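Local coordinates for protein EmGH1 (Erythrobacter marinus, PDB 5Z87) that probably hydrolyses beta-glucosidic bonds as a family 3 glycoside hydrolase, releasing glucose from short beta-linked sugars such as cellobiose, at residues Arg45-Leu50 / Ile376-Phe381; Asn443-His448 / Ser461-Leu466; Lys455-Val460 / Gly491-Glu496; Arg688-Val693 / Gln742-Pro747; Glu765-Ala770 / Leu777-Ile782. One frame throughout, in Å; residues are numbered along the deposited sequence.

How the contacts relate
From the N terminus, contact 1 brings helix 43-51 onto helix 366-382, closing a 325-residue loop that holds the barrel strands of the N-terminal domain. In the next domain, contact 2 closes a loop of 12 residues and contact 3 one of 30. Their segments alternate, so the two cross, and they touch, Val447 O accepting a probable hydrogen bond from Asn493 ND2; they tie the loops beyond strands 436-440 and 476-480 to the start of helix 462-473. Contacts 4 and 5 follow in series in the fibronectin type III-like domain, one in each sheet: contact 4 spans 48 residues, contact 5 the six of a hairpin turn, and Leu689 and Val691 pack on Ile768 between them.

Contact 1 of 5, residues Arg45-Leu50 / Ile376-Phe381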
# COMPACT_ATOMS: atom_id res chain seq x y z
N ARG A 45 -31.29 -30.55 12.08
CA ARG A 45 -32.61 -30.86 12.63
C ARG A 45 -32.52 -31.15 14.12
O ARG A 45 -33.40 -30.73 14.88
CB ARG A 45 -33.23 -32.02 11.84
CG ARG A 45 -33.62 -31.55 10.42
CD ARG A 45 -34.11 -32.67 9.52
NE ARG A 45 -35.45 -33.12 9.90
CZ ARG A 45 -36.05 -34.18 9.36
NH1 ARG A 45 -35.44 -34.89 8.43
NH2 ARG A 45 -37.26 -34.53 9.77
N ARG A 46 -31.45 -31.80 14.58
CA ARG A 46 -31.29 -31.99 16.01
C ARG A 46 -31.10 -30.66 16.72
O ARG A 46 -31.59 -30.47 17.84
CB ARG A 46 -30.12 -32.94 16.31
CG ARG A 46 -30.34 -34.34 15.75
CD ARG A 46 -29.11 -35.22 15.92
NE ARG A 46 -28.85 -35.48 17.34
CZ ARG A 46 -27.82 -36.19 17.79
NH1 ARG A 46 -26.94 -36.71 16.95
NH2 ARG A 46 -27.67 -36.36 19.10
N ALA A 47 -30.42 -29.70 16.08
CA ALA A 47 -30.18 -28.40 16.72
C ALA A 47 -31.47 -27.60 16.85
O ALA A 47 -31.73 -26.97 17.88
CB ALA A 47 -29.13 -27.60 15.96
N ALA A 48 -32.30 -27.60 15.80
CA ALA A 48 -33.59 -26.92 15.90
C ALA A 48 -34.45 -27.54 17.00
O ALA A 48 -35.03 -26.83 17.83
CB ALA A 48 -34.32 -26.97 14.56
N ALA A 49 -34.53 -28.87 17.03
CA ALA A 49 -35.35 -29.53 18.05
C ALA A 49 -34.87 -29.17 19.45
O ALA A 49 -35.68 -28.92 20.35
CB ALA A 49 -35.34 -31.04 17.83
N LEU A 50 -33.55 -29.10 19.65
CA LEU A 50 -33.03 -28.77 20.97
C LEU A 50 -33.29 -27.31 21.30
O LEU A 50 -33.66 -26.98 22.44
CB LEU A 50 -31.54 -29.07 21.03
CG LEU A 50 -30.81 -28.67 22.32
CD1 LEU A 50 -31.45 -29.35 23.53
CD2 LEU A 50 -29.31 -29.00 22.24
N ILE A 376 -24.45 -22.74 16.52
CA ILE A 376 -23.52 -23.36 17.47
C ILE A 376 -23.94 -24.79 17.78
O ILE A 376 -23.12 -25.73 17.72
CB ILE A 376 -23.43 -22.52 18.75
CG1 ILE A 376 -22.88 -21.14 18.44
CG2 ILE A 376 -22.60 -23.25 19.81
CD1 ILE A 376 -21.44 -21.18 17.97
N LEU A 377 -25.21 -24.98 18.14
CA LEU A 377 -25.72 -26.31 18.49
C LEU A 377 -25.58 -27.28 17.32
O LEU A 377 -25.19 -28.43 17.50
CB LEU A 377 -27.17 -26.21 18.93
CG LEU A 377 -27.33 -25.45 20.25
CD1 LEU A 377 -28.80 -25.24 20.56
CD2 LEU A 377 -26.63 -26.19 21.37
N ALA A 378 -25.88 -26.81 16.10
CA ALA A 378 -25.79 -27.69 14.95
C ALA A 378 -24.36 -28.14 14.72
O ALA A 378 -24.10 -29.31 14.39
CB ALA A 378 -26.35 -27.00 13.70
N ALA A 379 -23.40 -27.23 14.93
CA ALA A 379 -22.00 -27.59 14.80
C ALA A 379 -21.61 -28.62 15.85
O ALA A 379 -20.89 -29.58 15.55
CB ALA A 379 -21.11 -26.34 14.89
N LYS A 380 -22.11 -28.45 17.08
CA LYS A 380 -21.79 -29.41 18.13
C LYS A 380 -22.34 -30.81 17.80
O LYS A 380 -21.63 -31.81 17.96
CB LYS A 380 -22.33 -28.92 19.48
CG LYS A 380 -21.65 -27.66 19.96
CD LYS A 380 -22.14 -27.20 21.32
CE LYS A 380 -21.10 -26.25 21.95
NZ LYS A 380 -21.52 -25.67 23.26
N PHE A 381 -23.58 -30.89 17.32
CA PHE A 381 -24.11 -32.18 16.90
C PHE A 381 -23.24 -32.79 15.80
O PHE A 381 -22.82 -33.95 15.90
CB PHE A 381 -25.57 -32.02 16.43
CG PHE A 381 -26.56 -31.94 17.58
CD1 PHE A 381 -26.78 -33.04 18.42
CD2 PHE A 381 -27.28 -30.78 17.82
CE1 PHE A 381 -27.68 -32.98 19.48
CE2 PHE A 381 -28.20 -30.70 18.88
CZ PHE A 381 -28.40 -31.81 19.71
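Helices 45-50 and 376-381 run at 130° to each other with their axes 8.0 Å apart at the closest point, and Ala47 faces Ala378 where the backbones come nearest. Small side chains permit this: Ala47 CB sits 3.3 Å from Ala378 N and also touches the CB atoms of Leu377 and Ala378. Beside this alanine contact stands the Phe381 ring. Arg46 CB lies over the centre of one ring face, 3.7 Å from the centroid, in a CH-pi contact only 3° off the ring normal. Further out, the bend at chi3 sets Arg46 NE beside the ring, and the guanidinium follows with one face over Phe381 CD1, which lies 3.4 Å from Arg46 CZ. The two planes stand 46° apart, a slanted approach and not a flat stack.

The contact joins helix 43-51, near the start of the modelled chain, to helix 366-382, a helix of the family 3 TIM-barrel-type domain that packs against strands 126-129 and 309-311. The arginine's charge is met outside the pair, by a salt bridge to Asp387 and a hydrogen bond to Tyr36 O, which would help keep its chain in place beside the ring. One turn on, Leu50 CD2 reaches two partners at once, Leu377 CD2 at 4.0 Å and Phe381 CZ at 3.9 Å, bridging leucine and ring. Phe381 in turn stacks with Phe386.

Contact 2 of 5, residues Asn443-His448 / Ser461-Leu466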
# COMPACT_ATOMS: atom_id res chain seq x y z
N ASN A 443 20.79 -19.46 13.97
CA ASN A 443 19.76 -20.49 13.88
C ASN A 443 20.33 -21.89 13.68
O ASN A 443 19.66 -22.75 13.11
CB ASN A 443 18.76 -20.15 12.78
CG ASN A 443 17.97 -18.90 13.11
OD1 ASN A 443 17.92 -18.48 14.27
ND2 ASN A 443 17.39 -18.28 12.09
N ALA A 444 21.56 -22.14 14.15
CA ALA A 444 22.15 -23.46 13.96
C ALA A 444 21.80 -24.41 15.10
O ALA A 444 21.31 -25.51 14.86
CB ALA A 444 23.68 -23.35 13.82
N ALA A 445 22.05 -23.98 16.34
CA ALA A 445 21.95 -24.84 17.51
C ALA A 445 20.55 -24.86 18.11
O ALA A 445 20.22 -25.78 18.85
CB ALA A 445 22.95 -24.40 18.57
N SER A 446 19.75 -23.84 17.82
CA SER A 446 18.38 -23.71 18.29
C SER A 446 17.40 -24.35 17.31
O SER A 446 17.61 -24.38 16.10
CB SER A 446 18.07 -22.23 18.49
OG SER A 446 18.72 -21.41 17.51
N VAL A 447 16.32 -24.90 17.87
CA VAL A 447 15.19 -25.36 17.06
C VAL A 447 14.28 -24.17 16.79
O VAL A 447 14.03 -23.34 17.67
CB VAL A 447 14.43 -26.49 17.78
CG1 VAL A 447 13.25 -26.97 16.95
CG2 VAL A 447 15.36 -27.66 18.10
N HIS A 448 13.78 -24.05 15.56
CA HIS A 448 12.85 -22.97 15.24
C HIS A 448 11.63 -23.54 14.55
O HIS A 448 11.72 -24.12 13.46
CB HIS A 448 13.53 -21.89 14.41
CG HIS A 448 14.52 -21.12 15.21
ND1 HIS A 448 14.15 -20.08 16.04
CD2 HIS A 448 15.85 -21.29 15.39
CE1 HIS A 448 15.23 -19.62 16.66
NE2 HIS A 448 16.27 -20.33 16.28
N SER A 461 17.49 -29.52 15.57
CA SER A 461 18.08 -28.32 15.00
C SER A 461 18.95 -28.67 13.80
O SER A 461 19.28 -29.84 13.54
CB SER A 461 18.92 -27.58 16.04
OG SER A 461 20.11 -28.30 16.34
N ALA A 462 19.35 -27.63 13.06
CA ALA A 462 20.26 -27.83 11.93
C ALA A 462 21.57 -28.45 12.40
O ALA A 462 22.06 -29.42 11.80
CB ALA A 462 20.51 -26.49 11.22
N LEU A 463 22.14 -27.93 13.49
CA LEU A 463 23.36 -28.49 14.07
C LEU A 463 23.20 -29.98 14.38
O LEU A 463 23.97 -30.82 13.90
CB LEU A 463 23.75 -27.73 15.33
CG LEU A 463 24.95 -28.29 16.09
CD1 LEU A 463 26.23 -28.06 15.27
CD2 LEU A 463 25.06 -27.68 17.49
N GLU A 464 22.20 -30.31 15.19
CA GLU A 464 21.96 -31.70 15.57
C GLU A 464 21.76 -32.58 14.35
O GLU A 464 22.25 -33.72 14.31
CB GLU A 464 20.75 -31.77 16.50
CG GLU A 464 20.56 -33.14 17.14
CD GLU A 464 19.24 -33.27 17.88
OE1 GLU A 464 18.94 -32.42 18.75
OE2 GLU A 464 18.51 -34.24 17.57
N GLY A 465 21.03 -32.09 13.35
CA GLY A 465 20.82 -32.89 12.16
C GLY A 465 22.12 -33.16 11.42
O GLY A 465 22.33 -34.26 10.90
N LEU A 466 23.00 -32.17 11.38
CA LEU A 466 24.29 -32.34 10.72
C LEU A 466 25.25 -33.19 11.56
O LEU A 466 26.01 -33.99 11.01
CB LEU A 466 24.88 -30.97 10.39
CG LEU A 466 24.31 -30.38 9.11
CD1 LEU A 466 24.74 -28.93 8.95
CD2 LEU A 466 24.71 -31.21 7.88
O HOH W 1 18.09 -25.10 13.37
O HOH W 2 21.76 -28.24 18.90
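Ala444 O is approached by several groups at the start of helix 462-473. Leu463 N gives it a nearly straight hydrogen bond of 2.9 Å (167° at the hydrogen), the donor lying above the carbonyl plane by 38°. Ser461 OG also stands near Ala444 O, at 3.4 Å, a long, weak contact, and Leu463 CB packs against the same oxygen.

Ser461 does its main work within its own segment. Its OG sits between the backbone N and the carbonyl carbon (chi1 71°), and from there it accepts Glu464 N at 3.1 Å, capping the first turn. Two waters complete the polar seam. One accepts from Ala462 N at 2.8 Å and donates to both Asn443 O and Ser446 O, so an N-H of the first turn is tied to two carbonyls of the loop. The other donates to Ala445 O and bonds to Ser461 OG at 3.0 Å. Apolar contact is slight: Ala445 CB meets Leu463 CD2 at 4.0 Å, and Val447 CG2 lies 4.1 Å from Ser461 CB.

Within the loop, Ser446 OG and His448 NE2 share a hydrogen bond, and His448 ND1 is held by Glu536. Here the loop following strand 436-440 folds back over the N-terminus of helix 462-473 in the family 3 C-terminal domain, a serine N-cap whose first-turn N-H groups also find loop and water acceptors.

Contact 3 of 5, residues Lys455-Val460 / Gly491-Glu496; sequences KPFVGV and GNNEIE
Van der Waals packing carries this contact, and the ring of Pro456 does most of it. Its CG lies 3.6 Å from Glu494 O and its CD 3.6 Å from Glu496 OE1, while the CG of Glu496 packs against the same two ring carbons. The proline and glutamate side chains cross at a slant; Glu496 is poorly ordered, so that side of the contact is less certain. The peptide bond before Pro456 is cis. With an alanine here, the Glu496 chain would probably lose the CG and CD carbons it packs on, Glu494 O its contact with CG, and the cis peptide bond would be harder to keep without the proline ring.

The second kind of contact is between a ring and an amide. Phe457 and Asn493 lie side by side and point the same way, with Phe457 CD2 3.8 Å from Asn493 ND2 and the planes 72° apart. The amide nitrogen is held by Val447 O, which would help fix its rotation. Close by, the carbonyl oxygens Phe457 O and Asn493 O stand 3.2 Å apart, two acceptors with no bond between them.

This is loop-on-loop packing at the surface of the family 3 C-terminal domain, where irregular segments after strands 436-440 and 476-480 meet.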
# COMPACT_ATOMS: atom_id res chain seq x y z
N LYS A 455 5.92 -24.18 23.62
CA LYS A 455 7.19 -23.77 24.19
C LYS A 455 7.51 -24.57 25.46
O LYS A 455 6.63 -24.78 26.30
CB LYS A 455 7.20 -22.28 24.52
CG LYS A 455 7.26 -21.39 23.28
CD LYS A 455 6.81 -19.99 23.62
CE LYS A 455 7.12 -19.01 22.50
NZ LYS A 455 6.38 -17.72 22.68
N PRO A 456 8.77 -25.01 25.64
CA PRO A 456 9.88 -24.73 24.71
C PRO A 456 9.85 -25.64 23.48
O PRO A 456 9.34 -26.75 23.57
CB PRO A 456 11.12 -25.01 25.56
CG PRO A 456 10.67 -26.04 26.54
CD PRO A 456 9.21 -25.77 26.82
N PHE A 457 10.39 -25.15 22.36
CA PHE A 457 10.40 -25.92 21.13
C PHE A 457 11.12 -27.25 21.35
O PHE A 457 12.13 -27.31 22.04
CB PHE A 457 11.11 -25.15 20.01
CG PHE A 457 10.46 -23.84 19.65
CD1 PHE A 457 9.12 -23.61 19.91
CD2 PHE A 457 11.20 -22.84 19.04
CE1 PHE A 457 8.53 -22.40 19.58
CE2 PHE A 457 10.63 -21.63 18.71
CZ PHE A 457 9.28 -21.41 18.97
N VAL A 458 10.59 -28.29 20.71
CA VAL A 458 11.17 -29.63 20.75
C VAL A 458 11.38 -30.08 19.31
O VAL A 458 10.40 -30.20 18.55
CB VAL A 458 10.25 -30.63 21.49
CG1 VAL A 458 10.85 -32.03 21.46
CG2 VAL A 458 10.01 -30.17 22.93
N GLY A 459 12.62 -30.35 18.93
CA GLY A 459 12.88 -30.83 17.59
C GLY A 459 14.36 -30.96 17.31
O GLY A 459 15.19 -30.85 18.21
N VAL A 460 14.67 -31.21 16.04
CA VAL A 460 16.03 -31.47 15.60
C VAL A 460 16.57 -30.23 14.91
O VAL A 460 16.17 -29.91 13.78
CB VAL A 460 16.10 -32.69 14.67
CG1 VAL A 460 17.50 -32.86 14.14
CG2 VAL A 460 15.67 -33.95 15.42
N GLY A 491 22.93 -20.45 21.56
CA GLY A 491 23.00 -21.84 21.96
C GLY A 491 21.70 -22.55 21.62
O GLY A 491 20.92 -22.13 20.76
N ASN A 492 21.47 -23.66 22.32
CA ASN A 492 20.35 -24.52 21.98
C ASN A 492 19.05 -23.98 22.58
O ASN A 492 19.04 -23.10 23.46
CB ASN A 492 20.61 -25.97 22.40
CG ASN A 492 20.95 -26.11 23.87
OD1 ASN A 492 20.24 -25.61 24.75
ND2 ASN A 492 22.05 -26.80 24.15
N ASN A 493 17.94 -24.53 22.09
CA ASN A 493 16.58 -24.05 22.35
C ASN A 493 15.76 -25.09 23.10
O ASN A 493 14.60 -25.36 22.76
CB ASN A 493 15.90 -23.68 21.03
CG ASN A 493 15.59 -22.21 20.94
OD1 ASN A 493 16.07 -21.41 21.75
ND2 ASN A 493 14.78 -21.83 19.96
N GLU A 494 16.35 -25.69 24.13
CA GLU A 494 15.74 -26.81 24.83
C GLU A 494 15.19 -26.45 26.20
O GLU A 494 14.11 -26.93 26.57
CB GLU A 494 16.75 -27.96 24.96
CG GLU A 494 17.35 -28.38 23.62
CD GLU A 494 18.20 -29.64 23.71
OE1 GLU A 494 18.23 -30.27 24.79
OE2 GLU A 494 18.82 -30.00 22.69
N ILE A 495 15.89 -25.60 26.96
CA ILE A 495 15.46 -25.23 28.31
C ILE A 495 14.46 -24.08 28.23
O ILE A 495 14.55 -23.21 27.35
CB ILE A 495 16.69 -24.87 29.19
CG1 ILE A 495 17.67 -26.04 29.21
CG2 ILE A 495 16.26 -24.53 30.61
CD1 ILE A 495 17.07 -27.35 29.70
N GLU A 496 13.49 -24.09 29.14
CA GLU A 496 12.37 -23.16 29.08
C GLU A 496 12.74 -21.79 29.64
O GLU A 496 13.47 -21.67 30.63
CB GLU A 496 11.18 -23.71 29.86
CG GLU A 496 11.19 -25.22 30.06
CD GLU A 496 9.95 -25.72 30.77
OE1 GLU A 496 9.35 -26.71 30.30
OE2 GLU A 496 9.57 -25.12 31.80

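Contact 4 of 5, residues Arg688-Val693 / Gln742-Pro747; sequences RLRVSV and QFELGP
Two torsions set up the charged pair at the end of this ladder: Glu744 has CG anti to the backbone N (chi1 -161°), and Arg688 bends at chi3 (65°). The two side chains cross at about a right angle, and Arg688 NE, with the acceptor in its guanidinium plane, donates to the anti lone pair of Glu744 OE1 at 2.8 Å in a salt bridge. One guanidinium face lies over the backbone of Leu745 and Gly746, with Arg688 NH1 3.8 Å from Gly746 CA; NH1 forms its own salt bridge with Glu748, giving the guanidinium two carboxylate partners.

Behind the pair, strands 689-693 and 742-745 form a regular antiparallel ladder. Leu689 with Leu745 and Val691 with Phe743 are the hydrogen-bonded pairs, Leu689 N reaching Leu745 O at 2.7 Å and Phe743 N reaching Val691 O at 2.8 Å. Leu689, Val691, Phe743 and Leu745 share the inner face of this three-stranded sheet of the fibronectin type III-like domain, packing on strands 703-713 and 764-771. Val693 CG2 meets the edge of the Phe743 ring at CE2, 4.1 Å away.

On the other face, Arg690 CG packs on Glu744 OE2 at 3.7 Å while Arg690 NE forms a salt bridge with Glu679. A water links Gln742 NE2 and, weakly, Ser692 OG. The chemistry is thus divided, apolar toward the partner sheet and charged on the exposed face, where Arg688 probably stabilises the negative charge of Glu744, with Arg690 a more distant positive charge shared with Glu679.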
# COMPACT_ATOMS: atom_id res chain seq x y z
N ARG A 688 -15.11 -26.74 -20.84
CA ARG A 688 -13.82 -27.04 -20.23
C ARG A 688 -12.80 -27.37 -21.31
O ARG A 688 -13.16 -27.80 -22.41
CB ARG A 688 -13.95 -28.19 -19.24
CG ARG A 688 -14.99 -27.94 -18.16
CD ARG A 688 -14.88 -28.92 -17.01
NE ARG A 688 -13.63 -28.77 -16.28
CZ ARG A 688 -13.39 -27.84 -15.36
NH1 ARG A 688 -14.31 -26.94 -15.05
NH2 ARG A 688 -12.21 -27.81 -14.74
N LEU A 689 -11.52 -27.18 -21.00
CA LEU A 689 -10.45 -27.32 -21.97
C LEU A 689 -9.30 -28.12 -21.36
O LEU A 689 -8.83 -27.80 -20.26
CB LEU A 689 -9.94 -25.95 -22.43
CG LEU A 689 -8.76 -25.97 -23.40
CD1 LEU A 689 -9.23 -26.43 -24.78
CD2 LEU A 689 -8.10 -24.61 -23.49
N ARG A 690 -8.85 -29.13 -22.07
CA ARG A 690 -7.68 -29.88 -21.64
C ARG A 690 -6.41 -29.24 -22.20
O ARG A 690 -6.37 -28.81 -23.36
CB ARG A 690 -7.79 -31.34 -22.09
CG ARG A 690 -9.04 -32.01 -21.54
CD ARG A 690 -8.87 -33.51 -21.47
NE ARG A 690 -8.96 -34.10 -22.80
CZ ARG A 690 -9.01 -35.41 -23.04
NH1 ARG A 690 -8.96 -36.27 -22.02
NH2 ARG A 690 -9.09 -35.85 -24.29
N VAL A 691 -5.38 -29.15 -21.36
CA VAL A 691 -4.09 -28.61 -21.74
C VAL A 691 -3.00 -29.54 -21.21
O VAL A 691 -3.06 -29.95 -20.05
CB VAL A 691 -3.89 -27.18 -21.21
CG1 VAL A 691 -2.49 -26.68 -21.53
CG2 VAL A 691 -4.94 -26.24 -21.81
N SER A 692 -2.02 -29.87 -22.04
CA SER A 692 -0.92 -30.73 -21.62
C SER A 692 0.42 -30.00 -21.75
O SER A 692 0.58 -29.10 -22.57
CB SER A 692 -0.86 -32.01 -22.44
OG SER A 692 -0.45 -31.74 -23.76
N VAL A 693 1.37 -30.42 -20.92
CA VAL A 693 2.70 -29.83 -20.84
C VAL A 693 3.69 -30.97 -20.64
O VAL A 693 3.62 -31.68 -19.63
CB VAL A 693 2.84 -28.84 -19.67
CG1 VAL A 693 4.23 -28.18 -19.67
CG2 VAL A 693 1.73 -27.81 -19.68
N GLN A 742 -1.21 -33.35 -17.42
CA GLN A 742 -2.52 -32.97 -17.95
C GLN A 742 -3.19 -32.00 -16.99
O GLN A 742 -3.23 -32.24 -15.78
CB GLN A 742 -3.40 -34.21 -18.16
CG GLN A 742 -2.82 -35.20 -19.16
CD GLN A 742 -3.05 -34.77 -20.60
OE1 GLN A 742 -3.91 -33.94 -20.88
NE2 GLN A 742 -2.28 -35.34 -21.52
N PHE A 743 -3.69 -30.89 -17.53
CA PHE A 743 -4.51 -29.95 -16.79
C PHE A 743 -5.87 -29.80 -17.47
O PHE A 743 -6.03 -30.05 -18.67
CB PHE A 743 -3.85 -28.56 -16.69
CG PHE A 743 -2.52 -28.56 -16.00
CD1 PHE A 743 -2.44 -28.51 -14.63
CD2 PHE A 743 -1.34 -28.56 -16.73
CE1 PHE A 743 -1.21 -28.48 -13.98
CE2 PHE A 743 -0.12 -28.54 -16.10
CZ PHE A 743 -0.05 -28.50 -14.71
N GLU A 744 -6.85 -29.34 -16.71
CA GLU A 744 -8.14 -29.01 -17.31
C GLU A 744 -8.62 -27.68 -16.75
O GLU A 744 -8.64 -27.49 -15.53
CB GLU A 744 -9.18 -30.11 -17.06
CG GLU A 744 -10.36 -30.04 -18.04
CD GLU A 744 -11.33 -31.21 -17.93
OE1 GLU A 744 -12.41 -31.04 -17.33
OE2 GLU A 744 -11.03 -32.30 -18.47
N LEU A 745 -9.00 -26.78 -17.64
CA LEU A 745 -9.48 -25.46 -17.28
C LEU A 745 -10.94 -25.31 -17.68
O LEU A 745 -11.42 -25.96 -18.61
CB LEU A 745 -8.63 -24.37 -17.95
CG LEU A 745 -7.21 -24.33 -17.42
CD1 LEU A 745 -6.38 -23.36 -18.22
CD2 LEU A 745 -7.26 -23.93 -15.97
N GLY A 746 -11.66 -24.43 -16.97
CA GLY A 746 -13.04 -24.16 -17.30
C GLY A 746 -13.47 -22.73 -17.02
O GLY A 746 -12.65 -21.84 -16.75
N PRO A 747 -14.79 -22.50 -17.06
CA PRO A 747 -15.33 -21.14 -16.85
C PRO A 747 -14.85 -20.46 -15.59
O PRO A 747 -14.60 -19.25 -15.60
CB PRO A 747 -16.85 -21.39 -16.79
CG PRO A 747 -17.06 -22.65 -17.57
CD PRO A 747 -15.85 -23.50 -17.28
O HOH W 3 -1.94 -34.61 -24.67

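Contact 5 of 5, residues Glu765-Ala770 / Leu777-Ile782; sequences EIVIMA and LQETRI
Ile768 and Ile782 pack together on the buried face of this strand pair, their side chains crossing at a slant with Ile768 CD1 4.0 Å from Ile782 CG1. Ile782 CG1, placed between its backbone N and carbonyl carbon (chi1 63°), also touches Ile766 CB, at 3.9 Å. Further along, Thr780 CG2 rests against Ile768 CB at 4.0 Å. Strand 689-697 of the facing sheet covers this face.

Strands 764-771 and 778-784 form a beta hairpin of the fibronectin type III-like domain, and three hydrogen-bonded pairs zip it together: Ile766 with Ile782, Ile768 with Thr780, Ala770 with Gln778. Each pair exchanges two backbone bonds, among them Ile768 N to Thr780 O at 2.8 Å. Strand 703-713 flanks the hairpin and carries Asp713, which binds magnesium and touches the Ile766 side chain.

The other face is buried only at its base, by Val767 and Met769, while Glu779 and Arg781 lie on the solvent side. Val767 CG2 lies 3.7 Å above the Arg781 guanidinium plane, toward its rim; Val767 CG1 is near Glu779 CD, whose carboxylate is less surely placed. At the guanidinium edge, Arg781 NE makes a weak, bent hydrogen bond of 3.2 Å to Glu765 OE2, part of a salt bridge; the carboxylate and guanidinium planes are turned 74° apart. Glu765 OE1 is held separately by Ser714 OG. An alanine in place of Glu765 would probably leave Arg781 NE without this acceptor, and Ser714 without its carboxylate partner. Toward the turn, Met769 CB and SD both touch Leu777 CD1, the CB at 4.0 Å, and Met769 CG runs alongside Glu779 CB.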
# COMPACT_ATOMS: atom_id res chain seq x y z
N GLU A 765 -9.73 -13.66 -26.29
CA GLU A 765 -8.51 -14.45 -26.22
C GLU A 765 -8.09 -14.74 -24.79
O GLU A 765 -8.18 -13.88 -23.91
CB GLU A 765 -7.38 -13.72 -26.94
CG GLU A 765 -6.04 -14.40 -26.86
CD GLU A 765 -4.93 -13.53 -27.42
OE1 GLU A 765 -4.48 -12.59 -26.72
OE2 GLU A 765 -4.53 -13.79 -28.58
N ILE A 766 -7.63 -15.96 -24.56
CA ILE A 766 -6.95 -16.33 -23.32
C ILE A 766 -5.57 -16.83 -23.69
O ILE A 766 -5.43 -17.66 -24.60
CB ILE A 766 -7.71 -17.41 -22.54
CG1 ILE A 766 -9.19 -17.02 -22.34
CG2 ILE A 766 -6.98 -17.70 -21.23
CD1 ILE A 766 -9.40 -15.90 -21.30
N VAL A 767 -4.55 -16.31 -23.01
CA VAL A 767 -3.18 -16.81 -23.13
C VAL A 767 -2.99 -17.84 -22.04
O VAL A 767 -3.29 -17.58 -20.87
CB VAL A 767 -2.15 -15.67 -23.01
CG1 VAL A 767 -0.73 -16.18 -23.29
CG2 VAL A 767 -2.49 -14.53 -23.95
N ILE A 768 -2.53 -19.03 -22.42
CA ILE A 768 -2.26 -20.11 -21.47
C ILE A 768 -0.76 -20.30 -21.40
O ILE A 768 -0.10 -20.42 -22.44
CB ILE A 768 -2.97 -21.42 -21.89
CG1 ILE A 768 -4.49 -21.26 -21.79
CG2 ILE A 768 -2.51 -22.57 -21.03
CD1 ILE A 768 -5.25 -22.38 -22.44
N MET A 769 -0.21 -20.29 -20.19
CA MET A 769 1.23 -20.31 -19.98
C MET A 769 1.61 -21.46 -19.06
O MET A 769 0.85 -21.84 -18.16
CB MET A 769 1.72 -18.99 -19.39
CG MET A 769 1.48 -17.78 -20.29
SD MET A 769 1.44 -16.25 -19.34
CE MET A 769 -0.27 -16.25 -18.84
N ALA A 770 2.79 -22.03 -19.30
CA ALA A 770 3.28 -23.14 -18.48
C ALA A 770 4.80 -23.10 -18.41
O ALA A 770 5.48 -22.68 -19.35
CB ALA A 770 2.80 -24.49 -19.03
N LEU A 777 8.31 -19.28 -18.85
CA LEU A 777 7.03 -19.75 -19.35
C LEU A 777 7.03 -19.79 -20.87
O LEU A 777 7.62 -18.92 -21.51
CB LEU A 777 5.90 -18.85 -18.90
CG LEU A 777 5.69 -18.62 -17.41
CD1 LEU A 777 4.70 -17.48 -17.22
CD2 LEU A 777 5.18 -19.92 -16.78
N GLN A 778 6.36 -20.79 -21.42
CA GLN A 778 5.96 -20.75 -22.82
C GLN A 778 4.44 -20.71 -22.86
O GLN A 778 3.77 -20.96 -21.86
CB GLN A 778 6.51 -21.95 -23.60
CG GLN A 778 8.02 -22.03 -23.63
CD GLN A 778 8.53 -23.18 -24.48
OE1 GLN A 778 8.65 -24.31 -24.01
NE2 GLN A 778 8.82 -22.91 -25.74
N GLU A 779 3.89 -20.37 -24.02
CA GLU A 779 2.48 -20.02 -24.06
C GLU A 779 1.82 -20.52 -25.34
O GLU A 779 2.48 -20.87 -26.32
CB GLU A 779 2.28 -18.50 -23.92
CG GLU A 779 3.07 -17.66 -24.91
CD GLU A 779 2.74 -16.17 -24.79
OE1 GLU A 779 2.14 -15.63 -25.74
OE2 GLU A 779 3.09 -15.54 -23.76
N THR A 780 0.49 -20.56 -25.28
CA THR A 780 -0.36 -20.83 -26.42
C THR A 780 -1.62 -20.01 -26.22
O THR A 780 -1.91 -19.56 -25.11
CB THR A 780 -0.67 -22.32 -26.55
OG1 THR A 780 -1.38 -22.56 -27.77
CG2 THR A 780 -1.52 -22.80 -25.35
N ARG A 781 -2.38 -19.81 -27.29
CA ARG A 781 -3.52 -18.90 -27.25
C ARG A 781 -4.78 -19.62 -27.69
O ARG A 781 -4.81 -20.27 -28.74
CB ARG A 781 -3.27 -17.70 -28.14
CG ARG A 781 -2.29 -16.74 -27.55
CD ARG A 781 -1.88 -15.69 -28.55
NE ARG A 781 -1.45 -14.48 -27.86
CZ ARG A 781 -0.28 -14.36 -27.26
NH1 ARG A 781 0.58 -15.38 -27.28
NH2 ARG A 781 0.03 -13.24 -26.64
N ILE A 782 -5.84 -19.47 -26.90
CA ILE A 782 -7.15 -19.97 -27.27
C ILE A 782 -8.14 -18.80 -27.31
O ILE A 782 -7.88 -17.71 -26.79
CB ILE A 782 -7.64 -21.06 -26.31
CG1 ILE A 782 -7.81 -20.47 -24.91
CG2 ILE A 782 -6.67 -22.24 -26.31
CD1 ILE A 782 -9.14 -20.78 -24.27